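Local atomic coordinates of aspartate aminotransferase (Plasmodium falciparum, PDB entry 3K7Y), a protein that probably catalyses, with pyridoxal 5'-phosphate as cofactor, the exchange of an amino group between L-aspartate and 2-oxoglutarate, giving oxaloacetate and L-glutamate. Residues A[26-31]-A[370-375]; A[47-52]-A[312-317]. One frame throughout, in Å; residues are numbered along the deposited sequence.

Contact 1 of 2, residues A[26-31]-A[370-375]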
loop_
_atom_site.group_PDB
_atom_site.type_symbol
_atom_site.label_atom_id
_atom_site.label_comp_id
_atom_site.label_asym_id
_atom_site.label_seq_id
_atom_site.Cartn_x
_atom_site.Cartn_y
_atom_site.Cartn_z
ATOM N N ASP A 26 16.504 -1.874 26.264
ATOM C CA ASP A 26 17.226 -1.799 27.534
ATOM C C ASP A 26 16.493 -0.987 28.609
ATOM O O ASP A 26 15.592 -0.195 28.304
ATOM C CB ASP A 26 18.654 -1.282 27.337
ATOM C CG ASP A 26 19.535 -1.520 28.565
ATOM O OD1 ASP A 26 19.846 -2.700 28.864
ATOM O OD2 ASP A 26 19.917 -0.524 29.234
ATOM N N THR A 27 16.901 -1.204 29.863
ATOM C CA THR A 27 16.262 -0.613 31.046
ATOM C C THR A 27 16.509 0.890 31.243
ATOM O O THR A 27 15.602 1.598 31.687
ATOM C CB THR A 27 16.685 -1.332 32.358
ATOM O OG1 THR A 27 17.169 -2.648 32.069
ATOM C CG2 THR A 27 15.505 -1.416 33.329
ATOM N N CYS A 28 17.720 1.365 30.933
ATOM C CA CYS A 28 18.116 2.762 31.178
ATOM C C CYS A 28 17.166 3.832 30.582
ATOM O O CYS A 28 16.814 3.782 29.411
ATOM C CB CYS A 28 19.552 2.988 30.687
ATOM S SG CYS A 28 20.463 4.261 31.595
ATOM N N GLU A 29 16.723 4.770 31.414
ATOM C CA GLU A 29 16.116 6.016 30.953
ATOM C C GLU A 29 17.304 6.944 30.654
ATOM O O GLU A 29 18.446 6.610 30.986
ATOM C CB GLU A 29 15.197 6.564 32.051
ATOM C CG GLU A 29 14.909 8.059 32.021
ATOM C CD GLU A 29 14.811 8.674 33.421
ATOM O OE1 GLU A 29 15.603 8.295 34.320
ATOM O OE2 GLU A 29 13.946 9.555 33.616
ATOM N N GLU A 30 17.061 8.090 30.024
ATOM C CA GLU A 30 18.158 8.906 29.480
ATOM C C GLU A 30 18.827 8.161 28.304
ATOM O O GLU A 30 19.957 8.460 27.898
ATOM C CB GLU A 30 19.160 9.344 30.575
ATOM C CG GLU A 30 20.560 9.715 30.055
ATOM C CD GLU A 30 21.244 10.822 30.833
ATOM O OE1 GLU A 30 21.571 10.614 32.019
ATOM O OE2 GLU A 30 21.468 11.903 30.248
ATOM N N LYS A 31 18.111 7.184 27.755
ATOM C CA LYS A 31 18.499 6.584 26.492
ATOM C C LYS A 31 18.350 7.646 25.410
ATOM O O LYS A 31 17.424 8.458 25.455
ATOM C CB LYS A 31 17.637 5.362 26.177
ATOM C CG LYS A 31 18.130 4.063 26.810
ATOM C CD LYS A 31 17.325 2.839 26.349
ATOM C CE LYS A 31 15.825 2.948 26.661
ATOM N NZ LYS A 31 15.031 1.796 26.149
ATOM N N THR A 370 27.402 1.302 25.198
ATOM C CA THR A 370 27.684 1.063 26.629
ATOM C C THR A 370 27.198 2.262 27.444
ATOM O O THR A 370 26.746 2.127 28.583
ATOM C CB THR A 370 29.190 0.741 26.946
ATOM O OG1 THR A 370 29.955 1.947 27.053
ATOM C CG2 THR A 370 29.821 -0.151 25.885
ATOM N N HIS A 371 27.315 3.437 26.842
ATOM C CA HIS A 371 26.565 4.610 27.254
ATOM C C HIS A 371 25.276 4.527 26.442
ATOM O O HIS A 371 25.213 3.812 25.439
ATOM C CB HIS A 371 27.355 5.865 26.917
ATOM C CG HIS A 371 28.828 5.697 27.098
ATOM N ND1 HIS A 371 29.428 5.752 28.335
ATOM C CD2 HIS A 371 29.816 5.440 26.209
ATOM C CE1 HIS A 371 30.728 5.561 28.199
ATOM N NE2 HIS A 371 30.990 5.369 26.920
ATOM N N HIS A 372 24.231 5.229 26.842
ATOM C CA HIS A 372 22.936 4.830 26.309
ATOM C C HIS A 372 22.493 5.659 25.104
ATOM O O HIS A 372 21.361 6.147 25.019
ATOM C CB HIS A 372 21.925 4.672 27.454
ATOM C CG HIS A 372 22.415 3.754 28.533
ATOM N ND1 HIS A 372 22.972 4.217 29.708
ATOM C CD2 HIS A 372 22.507 2.401 28.580
ATOM C CE1 HIS A 372 23.357 3.189 30.448
ATOM N NE2 HIS A 372 23.082 2.076 29.788
ATOM N N ILE A 373 23.416 5.765 24.148
ATOM C CA ILE A 373 23.196 6.521 22.909
ATOM C C ILE A 373 23.304 5.670 21.631
ATOM O O ILE A 373 24.315 4.995 21.406
ATOM C CB ILE A 373 24.137 7.747 22.805
ATOM C CG1 ILE A 373 24.135 8.260 21.359
ATOM C CG2 ILE A 373 25.538 7.428 23.331
ATOM C CD1 ILE A 373 25.435 8.842 20.867
ATOM N N TYR A 374 22.268 5.725 20.793
ATOM C CA TYR A 374 22.199 4.883 19.584
ATOM C C TYR A 374 22.273 5.655 18.256
ATOM O O TYR A 374 21.659 6.707 18.083
ATOM C CB TYR A 374 20.991 3.918 19.631
ATOM C CG TYR A 374 20.864 3.223 20.961
ATOM C CD1 TYR A 374 20.019 3.727 21.950
ATOM C CD2 TYR A 374 21.614 2.086 21.252
ATOM C CE1 TYR A 374 19.911 3.104 23.197
ATOM C CE2 TYR A 374 21.521 1.448 22.505
ATOM C CZ TYR A 374 20.665 1.965 23.471
ATOM O OH TYR A 374 20.545 1.357 24.709
ATOM N N ILE A 375 23.017 5.070 17.322
ATOM C CA ILE A 375 23.560 5.736 16.140
ATOM C C ILE A 375 23.709 4.651 15.067
ATOM O O ILE A 375 23.957 3.505 15.408
ATOM C CB ILE A 375 24.944 6.328 16.507
ATOM C CG1 ILE A 375 25.832 6.559 15.287
ATOM C CG2 ILE A 375 25.672 5.374 17.456
ATOM C CD1 ILE A 375 27.316 6.355 15.562
#
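C28 lies over one face of the H372 imidazole, where the loop before strand 32-33 meets the turn before its parallel partner 373-374. The contact ties the loop after helix 15-23 to the chain leading into strand 373-374, at the surface and away from the cofactor site. The CB of C28 sits almost on the ring normal, 3.5 Å from the centroid of the H372 ring, a CH-pi contact. Its sulfur is displaced toward the rim in a sulfur-aromatic contact. CB already lies over the face, and chi1 of -151°, with SG anti to the backbone N, sets the sulfur above the ND1-CE1 side of the ring. On the opposite face of the imidazole is the carbonyl oxygen of T370, also offset toward the rim.

The D26 carboxylate lies on the same side of the ring as C28, displaced beyond the CD2-NE2 rim. Its plane and that of the imidazole are only 10° apart, and D26 OD2 lies 4.0 Å from H372 CD2. A positive charge on H372, if present, would probably be favoured by the nearby carboxylate. D26 OD2 also accepts a weak bond from the backbone N of C28.

K31 carries the contact on to the CB of H372 and to Y374. Its CG packs 3.9 Å from H372 CB, while CD reaches the edge of the Y374 ring, 3.9 Å from Y374 OH. Its CA makes a CA-H...O contact with H372 O.

H372 is the centre of an inverse gamma turn leading into the strand, and I32 is hydrogen-bonded through the backbone to both H372 and Y374, the pairing of the parallel sheet. T19 and E22 of helix 15-23 flank the Y374 side chain. In K31 a bend at chi3 (-58°) turns CE toward the loop, and NZ, extended beyond it, donates to D26 O at 3.0 Å and to F23 O.

Contact 2 of 2, residues A[47-52]-A[312-317]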
loop_
_atom_site.group_PDB
_atom_site.type_symbol
_atom_site.label_atom_id
_atom_site.label_comp_id
_atom_site.label_asym_id
_atom_site.label_seq_id
_atom_site.Cartn_x
_atom_site.Cartn_y
_atom_site.Cartn_z
ATOM N N HIS A 47 7.364 14.687 15.879
ATOM C CA HIS A 47 6.855 15.983 15.453
ATOM C C HIS A 47 5.508 15.907 14.739
ATOM O O HIS A 47 5.161 14.872 14.156
ATOM C CB HIS A 47 7.864 16.672 14.534
ATOM C CG HIS A 47 7.413 18.015 14.051
ATOM N ND1 HIS A 47 7.212 18.297 12.718
ATOM C CD2 HIS A 47 7.092 19.145 14.729
ATOM C CE1 HIS A 47 6.814 19.551 12.592
ATOM N NE2 HIS A 47 6.734 20.088 13.797
ATOM N N ILE A 48 4.757 17.012 14.794
ATOM C CA ILE A 48 3.578 17.208 13.942
ATOM C C ILE A 48 3.145 18.675 13.844
ATOM O O ILE A 48 3.090 19.369 14.845
ATOM C CB ILE A 48 2.379 16.266 14.335
ATOM C CG1 ILE A 48 1.339 16.205 13.193
ATOM C CG2 ILE A 48 1.786 16.640 15.715
ATOM C CD1 ILE A 48 0.998 14.815 12.747
ATOM N N PHE A 49 2.833 19.120 12.630
ATOM C CA PHE A 49 2.352 20.475 12.370
ATOM C C PHE A 49 0.958 20.760 12.950
ATOM O O PHE A 49 0.297 19.864 13.468
ATOM C CB PHE A 49 2.327 20.723 10.861
ATOM C CG PHE A 49 3.678 20.721 10.226
ATOM C CD1 PHE A 49 4.397 21.899 10.092
ATOM C CD2 PHE A 49 4.236 19.541 9.759
ATOM C CE1 PHE A 49 5.662 21.891 9.503
ATOM C CE2 PHE A 49 5.488 19.526 9.173
ATOM C CZ PHE A 49 6.202 20.697 9.037
ATOM N N ASP A 50 0.522 22.016 12.866
ATOM C CA ASP A 50 -0.851 22.380 13.200
ATOM C C ASP A 50 -1.686 22.423 11.932
ATOM O O ASP A 50 -2.847 22.022 11.932
ATOM C CB ASP A 50 -0.906 23.732 13.921
ATOM C CG ASP A 50 -0.689 23.608 15.425
ATOM O OD1 ASP A 50 0.293 22.964 15.853
ATOM O OD2 ASP A 50 -1.502 24.174 16.182
ATOM N N SER A 51 -1.078 22.907 10.850
ATOM C CA SER A 51 -1.679 22.850 9.515
ATOM C C SER A 51 -2.205 21.454 9.217
ATOM O O SER A 51 -3.307 21.290 8.704
ATOM C CB SER A 51 -0.651 23.239 8.450
ATOM O OG SER A 51 -0.216 24.574 8.620
ATOM N N VAL A 52 -1.401 20.452 9.558
ATOM C CA VAL A 52 -1.746 19.053 9.336
ATOM C C VAL A 52 -2.876 18.588 10.242
ATOM O O VAL A 52 -3.801 17.924 9.772
ATOM C CB VAL A 52 -0.513 18.135 9.455
ATOM C CG1 VAL A 52 -0.928 16.706 9.736
ATOM C CG2 VAL A 52 0.323 18.213 8.180
ATOM N N LYS A 312 5.611 28.063 6.353
ATOM C CA LYS A 312 6.259 28.821 7.414
ATOM C C LYS A 312 6.849 27.907 8.491
ATOM O O LYS A 312 8.060 27.921 8.685
ATOM C CB LYS A 312 5.319 29.884 8.011
ATOM C CG LYS A 312 5.273 31.246 7.261
ATOM C CD LYS A 312 6.500 32.136 7.550
ATOM C CE LYS A 312 6.325 33.586 7.047
ATOM N NZ LYS A 312 5.961 34.607 8.101
ATOM N N GLU A 313 6.016 27.109 9.169
ATOM C CA GLU A 313 6.506 26.154 10.187
ATOM C C GLU A 313 7.602 25.274 9.578
ATOM O O GLU A 313 8.581 24.924 10.248
ATOM C CB GLU A 313 5.388 25.252 10.735
ATOM C CG GLU A 313 4.165 25.937 11.378
ATOM C CD GLU A 313 2.985 24.958 11.582
ATOM O OE1 GLU A 313 1.927 25.117 10.917
ATOM O OE2 GLU A 313 3.126 24.016 12.398
ATOM N N LEU A 314 7.426 24.930 8.302
ATOM C CA LEU A 314 8.418 24.194 7.551
ATOM C C LEU A 314 9.706 24.992 7.447
ATOM O O LEU A 314 10.773 24.479 7.780
ATOM C CB LEU A 314 7.894 23.823 6.162
ATOM C CG LEU A 314 8.749 22.935 5.236
ATOM C CD1 LEU A 314 9.886 23.751 4.574
ATOM C CD2 LEU A 314 9.292 21.672 5.922
ATOM N N SER A 315 9.618 26.237 6.987
ATOM C CA SER A 315 10.811 27.092 6.898
ATOM C C SER A 315 11.479 27.322 8.260
ATOM O O SER A 315 12.711 27.294 8.369
ATOM C CB SER A 315 10.489 28.425 6.240
ATOM O OG SER A 315 11.657 28.951 5.652
ATOM N N GLN A 316 10.645 27.549 9.282
ATOM C CA GLN A 316 11.049 27.566 10.698
ATOM C C GLN A 316 11.684 26.245 11.167
ATOM O O GLN A 316 12.419 26.224 12.150
ATOM C CB GLN A 316 9.854 27.912 11.606
ATOM C CG GLN A 316 9.851 29.332 12.184
ATOM C CD GLN A 316 9.011 30.341 11.387
ATOM O OE1 GLN A 316 7.995 29.989 10.790
ATOM N NE2 GLN A 316 9.430 31.607 11.400
ATOM N N LEU A 317 11.403 25.145 10.476
ATOM C CA LEU A 317 11.980 23.853 10.867
ATOM C C LEU A 317 13.418 23.632 10.373
ATOM O O LEU A 317 14.313 23.408 11.184
ATOM C CB LEU A 317 11.059 22.689 10.483
ATOM C CG LEU A 317 11.350 21.339 11.134
ATOM C CD1 LEU A 317 11.619 21.495 12.616
ATOM C CD2 LEU A 317 10.185 20.400 10.915
#
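The carboxylate of E313 faces the start of helix 50-62, where OE2 accepts a weak bond from D50 N (3.3 Å) and OE1 a hydrogen bond from S51 OG (3.2 Å), met nearly along the C-O axis of OE1. S51 OG is also weakly hydrogen-bonded to L306 O. E313 CG is anti to its own carbonyl carbon (chi1 -57°) and the chain is extended beyond it, which carries the acid across to these donors. The N-terminal end of the helix would probably favour this negative group, although D50 OD1 stands 4.6 Å from E313 OE2.

F49 CG, anti to its carbonyl carbon (chi1 -66°), is set on the side of helix 304-335. The ring slides past E313 in the opposite direction, turned 66° from the carboxylate plane, with E313 OE2 and L314 N at its edge. Over one face lies H47, whose CE1 is 3.6 Å above the centre of the F49 ring. H47 and L317 meet tip to tip, with H47 CE1 3.9 Å from L317 CD2.

W310 adds an edge-to-face ring contact to F49. The contact joins the loop leading into helix 50-62, and that helix's beginning, to the long helix 304-335, with L300 of helix 291-302 against S51 and V52.

Overall arrangement
Contact 2 is nested inside the chain loop closed by contact 1, with centres 29 Å apart and no atoms touching. Contact 1 is a surface contact, far from the cofactor; contact 2 is partly buried, between helix 304-335 and the loop and start of helix 50-62; the side chain of L314 is about 13 Å from bound pyridoxal 5'-phosphate. The two share no secondary-structure element. Their chemistry differs accordingly: the surface pair relies on packing of sulfur and aliphatic carbon against aromatic rings, with no hydrogen bond across it, whereas the inner pair combines aromatic packing with a carboxylate taking two bonds at a helix start. Only contact 2 also meets the second subunit of the homodimer.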